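Local coordinates for Slr0280 protein (Synechocystis sp., PDB 5H3K) that is of unknown function but belongs to the phosphodiester glycosidase family, and so probably acts on sugar phosphodiesters, at residues Q105-D110 against A175-S180; V168-Q173 against T254-L259; Q396-N401 against Q469-V474; E388-G393 against L481-R486. All coordinates share one frame; numbering follows the deposited sequence.

Contact 1 (Q105-D110 against A175-S180)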
loop_
_atom_site.group_PDB
_atom_site.type_symbol
_atom_site.label_atom_id
_atom_site.label_comp_id
_atom_site.label_asym_id
_atom_site.label_seq_id
_atom_site.Cartn_x
_atom_site.Cartn_y
_atom_site.Cartn_z
ATOM N N GLN A 105 -23.341 -0.389 -12.082
ATOM C CA GLN A 105 -24.152 0.634 -12.736
ATOM C C GLN A 105 -23.245 1.506 -13.589
ATOM O O GLN A 105 -22.218 1.995 -13.114
ATOM C CB GLN A 105 -24.909 1.492 -11.715
ATOM C CG GLN A 105 -26.180 0.853 -11.161
ATOM C CD GLN A 105 -27.328 0.807 -12.179
ATOM O OE1 GLN A 105 -27.168 0.310 -13.298
ATOM N NE2 GLN A 105 -28.492 1.325 -11.786
ATOM N N TRP A 106 -23.609 1.672 -14.855
ATOM C CA TRP A 106 -22.842 2.513 -15.769
ATOM C C TRP A 106 -23.740 2.913 -16.938
ATOM O O TRP A 106 -23.847 2.189 -17.938
ATOM C CB TRP A 106 -21.570 1.793 -16.261
ATOM C CG TRP A 106 -20.658 2.677 -17.078
ATOM C CD1 TRP A 106 -19.839 3.669 -16.615
ATOM C CD2 TRP A 106 -20.486 2.647 -18.505
ATOM N NE1 TRP A 106 -19.173 4.260 -17.668
ATOM C CE2 TRP A 106 -19.552 3.650 -18.828
ATOM C CE3 TRP A 106 -21.035 1.874 -19.526
ATOM C CZ2 TRP A 106 -19.157 3.888 -20.144
ATOM C CZ3 TRP A 106 -20.635 2.115 -20.833
ATOM C CH2 TRP A 106 -19.708 3.113 -21.129
ATOM N N PHE A 107 -24.382 4.070 -16.791
ATOM C CA PHE A 107 -25.357 4.560 -17.758
ATOM C C PHE A 107 -26.381 3.468 -18.079
ATOM O O PHE A 107 -26.649 3.166 -19.239
ATOM C CB PHE A 107 -24.655 5.053 -19.017
ATOM C CG PHE A 107 -23.722 6.218 -18.773
ATOM C CD1 PHE A 107 -24.219 7.505 -18.632
ATOM C CD2 PHE A 107 -22.352 6.021 -18.680
ATOM C CE1 PHE A 107 -23.369 8.583 -18.410
ATOM C CE2 PHE A 107 -21.494 7.094 -18.453
ATOM C CZ PHE A 107 -22.006 8.374 -18.322
ATOM N N SER A 108 -26.937 2.885 -17.027
ATOM C CA SER A 108 -27.909 1.810 -17.158
ATOM C C SER A 108 -29.152 2.061 -16.304
ATOM O O SER A 108 -29.050 2.500 -15.157
ATOM C CB SER A 108 -27.256 0.469 -16.802
ATOM O OG SER A 108 -26.346 0.591 -15.719
ATOM N N GLY A 109 -30.330 1.798 -16.863
ATOM C CA GLY A 109 -31.553 1.864 -16.079
ATOM C C GLY A 109 -31.617 0.708 -15.092
ATOM O O GLY A 109 -31.980 0.882 -13.921
ATOM N N ASP A 110 -31.250 -0.476 -15.576
ATOM C CA ASP A 110 -31.190 -1.687 -14.762
ATOM C C ASP A 110 -29.753 -1.981 -14.388
ATOM O O ASP A 110 -28.850 -1.716 -15.177
ATOM C CB ASP A 110 -31.726 -2.872 -15.561
ATOM C CG ASP A 110 -33.153 -2.674 -16.004
ATOM O OD1 ASP A 110 -33.940 -2.112 -15.211
ATOM O OD2 ASP A 110 -33.481 -3.075 -17.143
ATOM N N ALA A 175 -20.230 7.509 -21.519
ATOM C CA ALA A 175 -18.855 7.936 -21.704
ATOM C C ALA A 175 -17.977 7.422 -20.575
ATOM O O ALA A 175 -18.382 7.431 -19.418
ATOM C CB ALA A 175 -18.781 9.463 -21.785
ATOM N N PHE A 176 -16.782 6.959 -20.915
ATOM C CA PHE A 176 -15.815 6.584 -19.891
ATOM C C PHE A 176 -15.340 7.839 -19.166
ATOM O O PHE A 176 -15.210 8.903 -19.773
ATOM C CB PHE A 176 -14.633 5.886 -20.535
ATOM C CG PHE A 176 -15.012 4.668 -21.323
ATOM C CD1 PHE A 176 -15.884 3.731 -20.787
ATOM C CD2 PHE A 176 -14.518 4.470 -22.602
ATOM C CE1 PHE A 176 -16.242 2.593 -21.505
ATOM C CE2 PHE A 176 -14.867 3.328 -23.333
ATOM C CZ PHE A 176 -15.731 2.393 -22.780
ATOM N N TRP A 177 -15.077 7.719 -17.872
ATOM C CA TRP A 177 -14.604 8.862 -17.107
ATOM C C TRP A 177 -13.748 8.421 -15.926
ATOM O O TRP A 177 -13.799 7.258 -15.505
ATOM C CB TRP A 177 -15.792 9.718 -16.633
ATOM C CG TRP A 177 -16.786 8.928 -15.836
ATOM C CD1 TRP A 177 -17.838 8.188 -16.325
ATOM C CD2 TRP A 177 -16.810 8.773 -14.412
ATOM N NE1 TRP A 177 -18.518 7.595 -15.281
ATOM C CE2 TRP A 177 -17.913 7.937 -14.109
ATOM C CE3 TRP A 177 -16.013 9.263 -13.373
ATOM C CZ2 TRP A 177 -18.228 7.583 -12.792
ATOM C CZ3 TRP A 177 -16.333 8.904 -12.068
ATOM C CH2 TRP A 177 -17.429 8.067 -11.792
ATOM N N GLN A 178 -12.955 9.356 -15.403
ATOM C CA GLN A 178 -12.175 9.125 -14.201
ATOM C C GLN A 178 -12.133 10.415 -13.392
ATOM O O GLN A 178 -12.454 11.495 -13.912
ATOM C CB GLN A 178 -10.759 8.675 -14.568
ATOM C CG GLN A 178 -10.006 9.666 -15.439
ATOM C CD GLN A 178 -8.654 9.135 -15.920
ATOM O OE1 GLN A 178 -7.609 9.451 -15.347
ATOM N NE2 GLN A 178 -8.674 8.332 -16.977
ATOM N N VAL A 179 -11.765 10.306 -12.117
ATOM C CA VAL A 179 -11.702 11.474 -11.245
ATOM C C VAL A 179 -10.468 11.393 -10.356
ATOM O O VAL A 179 -10.149 10.329 -9.837
ATOM C CB VAL A 179 -13.020 11.650 -10.415
ATOM C CG1 VAL A 179 -13.408 10.358 -9.704
ATOM C CG2 VAL A 179 -12.906 12.820 -9.422
ATOM N N SER A 180 -9.751 12.509 -10.220
ATOM C CA SER A 180 -8.591 12.588 -9.327
ATOM C C SER A 180 -8.688 13.844 -8.445
ATOM O O SER A 180 -9.182 14.875 -8.892
ATOM C CB SER A 180 -7.297 12.596 -10.150
ATOM O OG SER A 180 -6.154 12.794 -9.321
#
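Trp106 and Phe107 open the loop that follows strand 101-105 and press on the start of strand 177-182. With CG anti to the backbone N (chi1 -173°), the Trp106 indole reaches past the Ala175 carbonyl, and its CZ2 meets CD1 of Phe176 at 3.3 Å. The six-membered ring of Trp106 and the Phe176 ring are nearly parallel, 19° apart, but so far offset that they barely overlap, their centroids 5.3 Å apart. Phe107 lays CD2 over one face of the same indole and turns its edge to Ala175, CE2 lying 3.3 Å from Ala175 O. This tight side is buried, Ala175 O and Trp177 NE1 without a polar partner, whereas Trp106 NE1 has a weak hydrogen bond to Leu89 O. An alanine in place of Trp106 would probably cost both the Phe176 contact and the flat surface on which Phe107 rests. Beyond Phe107 the loop runs out to solvent at Gly109 and Asp110, its bend tied by a nearly straight bond from Trp106 N to Ser108 OG (3.1 Å). The cluster joins the N-terminal mixed sheet to strand 177-182, an outermost strand in one sheet of a beta sandwich.

Contact 2 (V168-Q173 against T254-L259)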
loop_
_atom_site.group_PDB
_atom_site.type_symbol
_atom_site.label_atom_id
_atom_site.label_comp_id
_atom_site.label_asym_id
_atom_site.label_seq_id
_atom_site.Cartn_x
_atom_site.Cartn_y
_atom_site.Cartn_z
ATOM N N VAL A 168 -24.159 18.742 -13.248
ATOM C CA VAL A 168 -24.696 17.686 -14.097
ATOM C C VAL A 168 -24.274 17.900 -15.545
ATOM O O VAL A 168 -24.522 18.965 -16.122
ATOM C CB VAL A 168 -26.241 17.618 -14.005
ATOM C CG1 VAL A 168 -26.797 16.602 -14.998
ATOM C CG2 VAL A 168 -26.679 17.283 -12.582
ATOM N N LEU A 169 -23.604 16.906 -16.122
ATOM C CA LEU A 169 -23.302 16.940 -17.546
ATOM C C LEU A 169 -24.290 16.041 -18.274
ATOM O O LEU A 169 -24.243 14.819 -18.101
ATOM C CB LEU A 169 -21.895 16.415 -17.825
ATOM C CG LEU A 169 -20.653 17.265 -17.585
ATOM C CD1 LEU A 169 -20.819 18.224 -16.445
ATOM C CD2 LEU A 169 -19.511 16.325 -17.286
ATOM N N GLU A 170 -25.176 16.626 -19.085
ATOM C CA GLU A 170 -26.021 15.818 -19.968
ATOM C C GLU A 170 -25.209 15.354 -21.172
ATOM O O GLU A 170 -24.502 16.148 -21.805
ATOM C CB GLU A 170 -27.274 16.580 -20.429
ATOM C CG GLU A 170 -28.127 15.749 -21.410
ATOM C CD GLU A 170 -29.467 16.386 -21.753
ATOM O OE1 GLU A 170 -29.967 17.204 -20.948
ATOM O OE2 GLU A 170 -30.026 16.053 -22.823
ATOM N N LEU A 171 -25.286 14.060 -21.473
ATOM C CA LEU A 171 -24.459 13.464 -22.516
ATOM C C LEU A 171 -25.315 12.839 -23.611
ATOM O O LEU A 171 -26.432 12.402 -23.349
ATOM C CB LEU A 171 -23.586 12.370 -21.911
ATOM C CG LEU A 171 -22.725 12.785 -20.719
ATOM C CD1 LEU A 171 -22.046 11.556 -20.115
ATOM C CD2 LEU A 171 -21.701 13.811 -21.182
ATOM N N SER A 172 -24.776 12.757 -24.827
ATOM C CA SER A 172 -25.493 12.119 -25.932
ATOM C C SER A 172 -25.398 10.593 -25.885
ATOM O O SER A 172 -26.280 9.888 -26.391
ATOM C CB SER A 172 -24.960 12.616 -27.269
ATOM O OG SER A 172 -23.620 12.216 -27.446
ATOM N N GLN A 173 -24.315 10.089 -25.292
ATOM C CA GLN A 173 -24.055 8.654 -25.193
ATOM C C GLN A 173 -23.307 8.413 -23.887
ATOM O O GLN A 173 -22.753 9.359 -23.304
ATOM C CB GLN A 173 -23.184 8.171 -26.362
ATOM C CG GLN A 173 -23.783 8.371 -27.756
ATOM C CD GLN A 173 -24.988 7.479 -28.001
ATOM O OE1 GLN A 173 -25.109 6.410 -27.398
ATOM N NE2 GLN A 173 -25.879 7.907 -28.893
ATOM N N THR A 254 -29.577 7.774 -16.566
ATOM C CA THR A 254 -30.052 7.635 -17.943
ATOM C C THR A 254 -31.329 8.436 -18.138
ATOM O O THR A 254 -31.871 8.994 -17.177
ATOM C CB THR A 254 -30.342 6.166 -18.318
ATOM O OG1 THR A 254 -31.210 5.585 -17.337
ATOM C CG2 THR A 254 -29.059 5.368 -18.378
ATOM N N SER A 255 -31.799 8.488 -19.383
ATOM C CA SER A 255 -33.041 9.193 -19.736
ATOM C C SER A 255 -33.172 10.579 -19.109
ATOM O O SER A 255 -34.061 10.803 -18.285
ATOM C CB SER A 255 -34.254 8.340 -19.353
ATOM O OG SER A 255 -34.121 7.033 -19.887
ATOM N N PRO A 256 -32.280 11.515 -19.485
ATOM C CA PRO A 256 -31.210 11.330 -20.463
ATOM C C PRO A 256 -29.906 10.904 -19.789
ATOM O O PRO A 256 -29.778 11.017 -18.561
ATOM C CB PRO A 256 -31.055 12.735 -21.043
ATOM C CG PRO A 256 -31.287 13.620 -19.848
ATOM C CD PRO A 256 -32.310 12.899 -18.977
ATOM N N PHE A 257 -28.961 10.408 -20.584
ATOM C CA PHE A 257 -27.630 10.083 -20.070
ATOM C C PHE A 257 -27.057 11.314 -19.357
ATOM O O PHE A 257 -27.074 12.421 -19.911
ATOM C CB PHE A 257 -26.696 9.715 -21.217
ATOM C CG PHE A 257 -27.060 8.439 -21.932
ATOM C CD1 PHE A 257 -27.216 8.430 -23.310
ATOM C CD2 PHE A 257 -27.206 7.247 -21.236
ATOM C CE1 PHE A 257 -27.535 7.264 -23.985
ATOM C CE2 PHE A 257 -27.521 6.067 -21.909
ATOM C CZ PHE A 257 -27.690 6.077 -23.283
ATOM N N ARG A 258 -26.554 11.123 -18.137
ATOM C CA ARG A 258 -26.008 12.223 -17.354
ATOM C C ARG A 258 -24.831 11.755 -16.503
ATOM O O ARG A 258 -24.873 10.674 -15.911
ATOM C CB ARG A 258 -27.084 12.791 -16.422
ATOM C CG ARG A 258 -28.119 13.706 -17.084
ATOM C CD ARG A 258 -29.330 13.898 -16.186
ATOM N NE ARG A 258 -30.218 12.735 -16.226
ATOM C CZ ARG A 258 -31.250 12.550 -15.412
ATOM N NH1 ARG A 258 -31.525 13.445 -14.475
ATOM N NH2 ARG A 258 -31.996 11.457 -15.530
ATOM N N LEU A 259 -23.775 12.561 -16.446
ATOM C CA LEU A 259 -22.747 12.350 -15.440
ATOM C C LEU A 259 -23.054 13.329 -14.317
ATOM O O LEU A 259 -23.134 14.539 -14.540
ATOM C CB LEU A 259 -21.339 12.589 -16.000
ATOM C CG LEU A 259 -20.193 12.145 -15.078
ATOM C CD1 LEU A 259 -20.149 10.626 -14.964
ATOM C CD2 LEU A 259 -18.844 12.685 -15.535
HETATM O O HOH W 1 -29.548 10.950 -23.399
#
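Strands 164-171 and 258-264 run antiparallel as the two inner strands of a four-stranded sheet, one layer of a beta sandwich, and this contact lies where the pairing begins to fray into loops. Leu169 and Leu259 are a hydrogen-bonded pair: Leu169 N gives to Leu259 O at 2.9 Å, and Leu259 N to Leu169 O at 2.8 Å, both donors in the plane of the carbonyl they meet. Glu170 and Arg258 follow as a non-hydrogen-bonded pair. One step on, Leu171 N bonds Phe257 O almost straight (2.9 Å, 176°), though it sits well above that carbonyl's plane.

On the inward face Leu169 and Leu259 lie side by side and pack on Ile190 of the facing sheet. On the outer face Val168 CG1 rests 3.8 Å from Arg258 CG, and the extended Glu170 crosses the Pro256 ring at about a right angle. Arg258 then bends at chi3 and turns back on its own loop: NE bonds Pro256 O at 2.9 Å and NH2 bonds Thr254 O, both acceptors in the guanidinium plane. A leucine here would probably leave the loop around the cis peptide before Pro256 less firmly held, for want of those two bonds. At the fraying end the Phe257 ring turns its edge to the backbone, CD1 standing 3.5 Å from Ser172 O.

Contact 3 (Q396-N401 against Q469-V474)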
loop_
_atom_site.group_PDB
_atom_site.type_symbol
_atom_site.label_atom_id
_atom_site.label_comp_id
_atom_site.label_asym_id
_atom_site.label_seq_id
_atom_site.Cartn_x
_atom_site.Cartn_y
_atom_site.Cartn_z
ATOM N N GLN A 396 35.438 -15.063 22.716
ATOM C CA GLN A 396 34.993 -13.705 23.043
ATOM C C GLN A 396 33.639 -13.407 22.402
ATOM O O GLN A 396 33.328 -13.917 21.322
ATOM C CB GLN A 396 35.995 -12.659 22.549
ATOM C CG GLN A 396 37.175 -12.378 23.468
ATOM C CD GLN A 396 38.457 -12.131 22.689
ATOM O OE1 GLN A 396 39.136 -13.078 22.284
ATOM N NE2 GLN A 396 38.784 -10.869 22.455
ATOM N N ARG A 397 32.841 -12.572 23.062
ATOM C CA ARG A 397 31.519 -12.224 22.549
ATOM C C ARG A 397 31.380 -10.726 22.309
ATOM O O ARG A 397 31.846 -9.918 23.105
ATOM C CB ARG A 397 30.437 -12.684 23.529
ATOM C CG ARG A 397 30.329 -14.182 23.678
ATOM C CD ARG A 397 29.268 -14.543 24.680
ATOM N NE ARG A 397 28.468 -15.657 24.184
ATOM C CZ ARG A 397 27.139 -15.703 24.203
ATOM N NH1 ARG A 397 26.438 -14.697 24.712
ATOM N NH2 ARG A 397 26.510 -16.765 23.711
ATOM N N LEU A 398 30.728 -10.363 21.205
ATOM C CA LEU A 398 30.319 -8.985 20.985
ATOM C C LEU A 398 28.815 -8.999 20.735
ATOM O O LEU A 398 28.284 -9.960 20.165
ATOM C CB LEU A 398 31.024 -8.385 19.764
ATOM C CG LEU A 398 32.539 -8.174 19.811
ATOM C CD1 LEU A 398 33.076 -7.764 18.435
ATOM C CD2 LEU A 398 32.888 -7.131 20.860
ATOM N N THR A 399 28.124 -7.946 21.156
ATOM C CA THR A 399 26.692 -7.852 20.883
ATOM C C THR A 399 26.467 -6.760 19.855
ATOM O O THR A 399 26.890 -5.620 20.047
ATOM C CB THR A 399 25.865 -7.532 22.133
ATOM O OG1 THR A 399 26.016 -6.145 22.456
ATOM C CG2 THR A 399 26.312 -8.385 23.308
ATOM N N ALA A 400 25.827 -7.119 18.747
ATOM C CA ALA A 400 25.460 -6.139 17.737
ATOM C C ALA A 400 23.975 -5.812 17.905
ATOM O O ALA A 400 23.142 -6.714 18.001
ATOM C CB ALA A 400 25.732 -6.694 16.355
ATOM N N ASN A 401 23.646 -4.527 17.952
ATOM C CA ASN A 401 22.271 -4.120 18.219
ATOM C C ASN A 401 21.540 -3.502 17.030
ATOM O O ASN A 401 20.377 -3.097 17.156
ATOM C CB ASN A 401 22.229 -3.147 19.402
ATOM C CG ASN A 401 22.571 -3.816 20.720
ATOM O OD1 ASN A 401 23.446 -3.351 21.455
ATOM N ND2 ASN A 401 21.891 -4.921 21.021
ATOM N N GLN A 469 33.154 0.822 20.035
ATOM C CA GLN A 469 32.579 -0.118 20.983
ATOM C C GLN A 469 33.312 -1.453 20.974
ATOM O O GLN A 469 33.063 -2.312 21.824
ATOM C CB GLN A 469 31.097 -0.325 20.678
ATOM C CG GLN A 469 30.309 0.968 20.648
ATOM C CD GLN A 469 30.302 1.663 21.993
ATOM O OE1 GLN A 469 29.729 1.158 22.957
ATOM N NE2 GLN A 469 30.946 2.821 22.068
ATOM N N ILE A 470 34.198 -1.628 19.997
ATOM C CA ILE A 470 34.900 -2.901 19.836
ATOM C C ILE A 470 36.334 -2.780 20.338
ATOM O O ILE A 470 37.139 -2.058 19.746
ATOM C CB ILE A 470 34.899 -3.388 18.357
ATOM C CG1 ILE A 470 33.463 -3.564 17.848
ATOM C CG2 ILE A 470 35.650 -4.707 18.230
ATOM C CD1 ILE A 470 33.358 -4.084 16.416
ATOM N N PRO A 471 36.650 -3.488 21.435
ATOM C CA PRO A 471 37.988 -3.479 22.041
ATOM C C PRO A 471 39.037 -3.900 21.025
ATOM O O PRO A 471 38.754 -4.740 20.164
ATOM C CB PRO A 471 37.884 -4.538 23.142
ATOM C CG PRO A 471 36.421 -4.642 23.455
ATOM C CD PRO A 471 35.725 -4.395 22.138
ATOM N N ALA A 472 40.233 -3.327 21.118
ATOM C CA ALA A 472 41.298 -3.628 20.167
ATOM C C ALA A 472 41.699 -5.099 20.193
ATOM O O ALA A 472 41.705 -5.745 21.249
ATOM C CB ALA A 472 42.511 -2.737 20.413
ATOM N N GLY A 473 41.999 -5.627 19.011
ATOM C CA GLY A 473 42.529 -6.971 18.884
ATOM C C GLY A 473 41.499 -8.084 18.886
ATOM O O GLY A 473 41.836 -9.230 18.586
ATOM N N VAL A 474 40.252 -7.760 19.219
ATOM C CA VAL A 474 39.185 -8.757 19.279
ATOM C C VAL A 474 38.863 -9.327 17.892
ATOM O O VAL A 474 38.617 -10.528 17.745
ATOM C CB VAL A 474 37.914 -8.159 19.932
ATOM C CG1 VAL A 474 36.751 -9.133 19.866
ATOM C CG2 VAL A 474 38.198 -7.786 21.381
HETATM O O HOH W 2 38.716 -12.589 19.607
#
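The two backbones stay apart here, Leu398 CA lying 7.7 Å from Ile470 CA, as strand 397-400 faces a loop that carries a type II beta turn from Pro471 to Val474. That loop leaves strand 460-466 and folds over one face of strand 397-403, both strands belonging to the same mixed sheet. CG anti to the carbonyl carbon (chi1 -66°) points the Leu398 side chain at the loop, where its two methyls find different partners: CD1 meets Ile470 CG2 at 4.0 Å, the side chains crossing at about a right angle, while CD2 faces Pro471 CD tip to tip at 4.1 Å. Val474 CG1 comes to 4.2 Å from Leu398 CD1. The loop is itself held by Asp465, whose two carboxylate oxygens accept the backbone N-H groups of Gln469 and Ile470. Gly473, with a phi of 83°, makes the turn that brings Val474 back over the strand.

At the exposed edge an amide meets a methyl and a water bridges the segments. Gln396 bends at chi2 and crosses Val474 obliquely, NE2 only 3.3 Å from Val474 CG2. Gln396 OE1 accepts bonds from Ser394 OG and, weakly, a water that also donates to Val474 O at 2.8 Å.

Contact 4 (E388-G393 against L481-R486)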
loop_
_atom_site.group_PDB
_atom_site.type_symbol
_atom_site.label_atom_id
_atom_site.label_comp_id
_atom_site.label_asym_id
_atom_site.label_seq_id
_atom_site.Cartn_x
_atom_site.Cartn_y
_atom_site.Cartn_z
ATOM N N GLU A 388 22.149 -9.635 18.190
ATOM C CA GLU A 388 22.987 -10.661 17.591
ATOM C C GLU A 388 24.246 -10.782 18.415
ATOM O O GLU A 388 24.929 -9.789 18.649
ATOM C CB GLU A 388 23.357 -10.286 16.156
ATOM C CG GLU A 388 22.146 -10.110 15.240
ATOM C CD GLU A 388 22.523 -9.995 13.779
ATOM O OE1 GLU A 388 23.178 -8.994 13.398
ATOM O OE2 GLU A 388 22.168 -10.917 13.014
ATOM N N ILE A 389 24.540 -11.997 18.865
ATOM C CA ILE A 389 25.803 -12.262 19.550
ATOM C C ILE A 389 26.816 -12.731 18.524
ATOM O O ILE A 389 26.577 -13.701 17.796
ATOM C CB ILE A 389 25.658 -13.341 20.628
ATOM C CG1 ILE A 389 24.626 -12.899 21.666
ATOM C CG2 ILE A 389 27.005 -13.595 21.295
ATOM C CD1 ILE A 389 24.860 -11.492 22.148
ATOM N N ILE A 390 27.932 -12.018 18.446
ATOM C CA ILE A 390 29.024 -12.416 17.577
ATOM C C ILE A 390 30.093 -13.051 18.459
ATOM O O ILE A 390 30.595 -12.401 19.376
ATOM C CB ILE A 390 29.632 -11.206 16.863
ATOM C CG1 ILE A 390 28.556 -10.443 16.085
ATOM C CG2 ILE A 390 30.778 -11.639 15.936
ATOM C CD1 ILE A 390 29.098 -9.219 15.343
ATOM N N THR A 391 30.416 -14.314 18.180
ATOM C CA THR A 391 31.378 -15.082 18.970
ATOM C C THR A 391 32.595 -15.404 18.105
ATOM O O THR A 391 32.456 -15.956 17.012
ATOM C CB THR A 391 30.761 -16.403 19.477
ATOM O OG1 THR A 391 29.657 -16.117 20.341
ATOM C CG2 THR A 391 31.791 -17.229 20.257
ATOM N N THR A 392 33.778 -15.046 18.592
ATOM C CA THR A 392 35.021 -15.253 17.843
ATOM C C THR A 392 35.608 -16.638 18.085
ATOM O O THR A 392 35.113 -17.406 18.917
ATOM C CB THR A 392 36.107 -14.245 18.239
ATOM O OG1 THR A 392 36.626 -14.603 19.525
ATOM C CG2 THR A 392 35.569 -12.821 18.278
ATOM N N GLY A 393 36.690 -16.941 17.370
ATOM C CA GLY A 393 37.332 -18.237 17.473
ATOM C C GLY A 393 38.048 -18.459 18.791
ATOM O O GLY A 393 38.553 -19.557 19.053
ATOM N N LEU A 481 34.290 -16.218 12.979
ATOM C CA LEU A 481 33.142 -15.647 13.693
ATOM C C LEU A 481 31.883 -16.479 13.520
ATOM O O LEU A 481 31.619 -17.025 12.444
ATOM C CB LEU A 481 32.848 -14.213 13.226
ATOM C CG LEU A 481 33.934 -13.150 13.338
ATOM C CD1 LEU A 481 33.460 -11.858 12.686
ATOM C CD2 LEU A 481 34.296 -12.898 14.789
ATOM N N ASN A 482 31.111 -16.580 14.594
ATOM C CA ASN A 482 29.753 -17.090 14.515
ATOM C C ASN A 482 28.786 -15.996 14.943
ATOM O O ASN A 482 29.036 -15.294 15.918
ATOM C CB ASN A 482 29.577 -18.319 15.409
ATOM C CG ASN A 482 28.121 -18.684 15.611
ATOM O OD1 ASN A 482 27.536 -18.395 16.658
ATOM N ND2 ASN A 482 27.518 -19.308 14.597
ATOM N N VAL A 483 27.688 -15.841 14.207
ATOM C CA VAL A 483 26.662 -14.866 14.579
ATOM C C VAL A 483 25.387 -15.615 14.950
ATOM O O VAL A 483 24.926 -16.483 14.203
ATOM C CB VAL A 483 26.368 -13.888 13.431
ATOM C CG1 VAL A 483 25.325 -12.855 13.860
ATOM C CG2 VAL A 483 27.644 -13.183 12.997
ATOM N N ASN A 484 24.823 -15.284 16.102
ATOM C CA ASN A 484 23.607 -15.933 16.567
ATOM C C ASN A 484 22.592 -14.861 16.977
ATOM O O ASN A 484 22.845 -14.074 17.892
ATOM C CB ASN A 484 23.940 -16.873 17.739
ATOM C CG ASN A 484 22.765 -17.756 18.150
ATOM O OD1 ASN A 484 21.956 -17.379 19.001
ATOM N ND2 ASN A 484 22.682 -18.950 17.561
ATOM N N GLY A 485 21.449 -14.834 16.303
ATOM C CA GLY A 485 20.434 -13.832 16.586
ATOM C C GLY A 485 19.241 -14.379 17.346
ATOM O O GLY A 485 18.825 -15.521 17.133
ATOM N N ARG A 486 18.680 -13.557 18.228
ATOM C CA ARG A 486 17.519 -13.950 19.017
ATOM C C ARG A 486 16.571 -12.775 19.213
ATOM O O ARG A 486 16.997 -11.690 19.631
ATOM C CB ARG A 486 17.965 -14.484 20.378
ATOM C CG ARG A 486 16.825 -14.920 21.261
ATOM C CD ARG A 486 17.332 -15.807 22.392
ATOM N NE ARG A 486 16.272 -16.109 23.350
ATOM C CZ ARG A 486 16.483 -16.513 24.603
ATOM N NH1 ARG A 486 17.719 -16.674 25.058
ATOM N NH2 ARG A 486 15.453 -16.757 25.404
HETATM O O HOH W 3 27.487 -16.313 18.392
#
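An antiparallel beta ladder joins strand 379-392 to strand 481-488, their local axes 4.5 Å apart at closest and their directions at 162°. Two hydrogen-bonded pairs carry it. Ile389 and Asn484 exchange backbone bonds of 2.9 Å each way, although Ile389 N stands above the plane of the Asn484 carbonyl. Thr391 and Asn482 do the same at 2.8 Å, with straighter N-H groups and both donors in the carbonyl plane. Because strand 379-392 also pairs along its other edge with 397-403, it is an inner strand of this mixed sheet.

Side chains divide between two faces. On the covered one, Ile390 CG2 meets Leu481 CD2 at 3.9 Å, and Thr392 CG2 touches that same methyl at 3.7 Å from a direction roughly at right angles; Ile463 backs Ile390 and Leu481. Glu388 crosses Val483 obliquely, OE2 lying 3.8 Å from CG1, while its OE1 makes a salt bridge to Arg414; opposite it in the ladder stands Gly485, which has no side chain to add. On the other face Asn482 and Asn484 are exposed. One water lies 2.7 Å from Asn482 OD1, with Ile389 O and Thr391 OG1 also in reach; having more acceptors nearby than protons, it probably cannot serve all at once.

In the fold
The four contacts form two pairs at opposite ends of the elongated chain, the centres of contacts 1 and 3 about 66 Å apart. Contact 1 is wholly buried and aromatic, without strand pairing; contact 2, 10 Å away between centres, is a partly buried ladder in the facing sheet of the sandwich that contact 1 borders. They touch where Phe107 meets Thr254 and Trp177 meets Leu259. Contacts 3 and 4 are also partly buried, but some of their touching residues are exposed; contact 3 is nested within the loop closed by contact 4, and neighbouring strands of one sheet serve both. Thus contacts 2 and 4 rest on backbone hydrogen bonds, contacts 1 and 3 on side chains reaching from or toward loops.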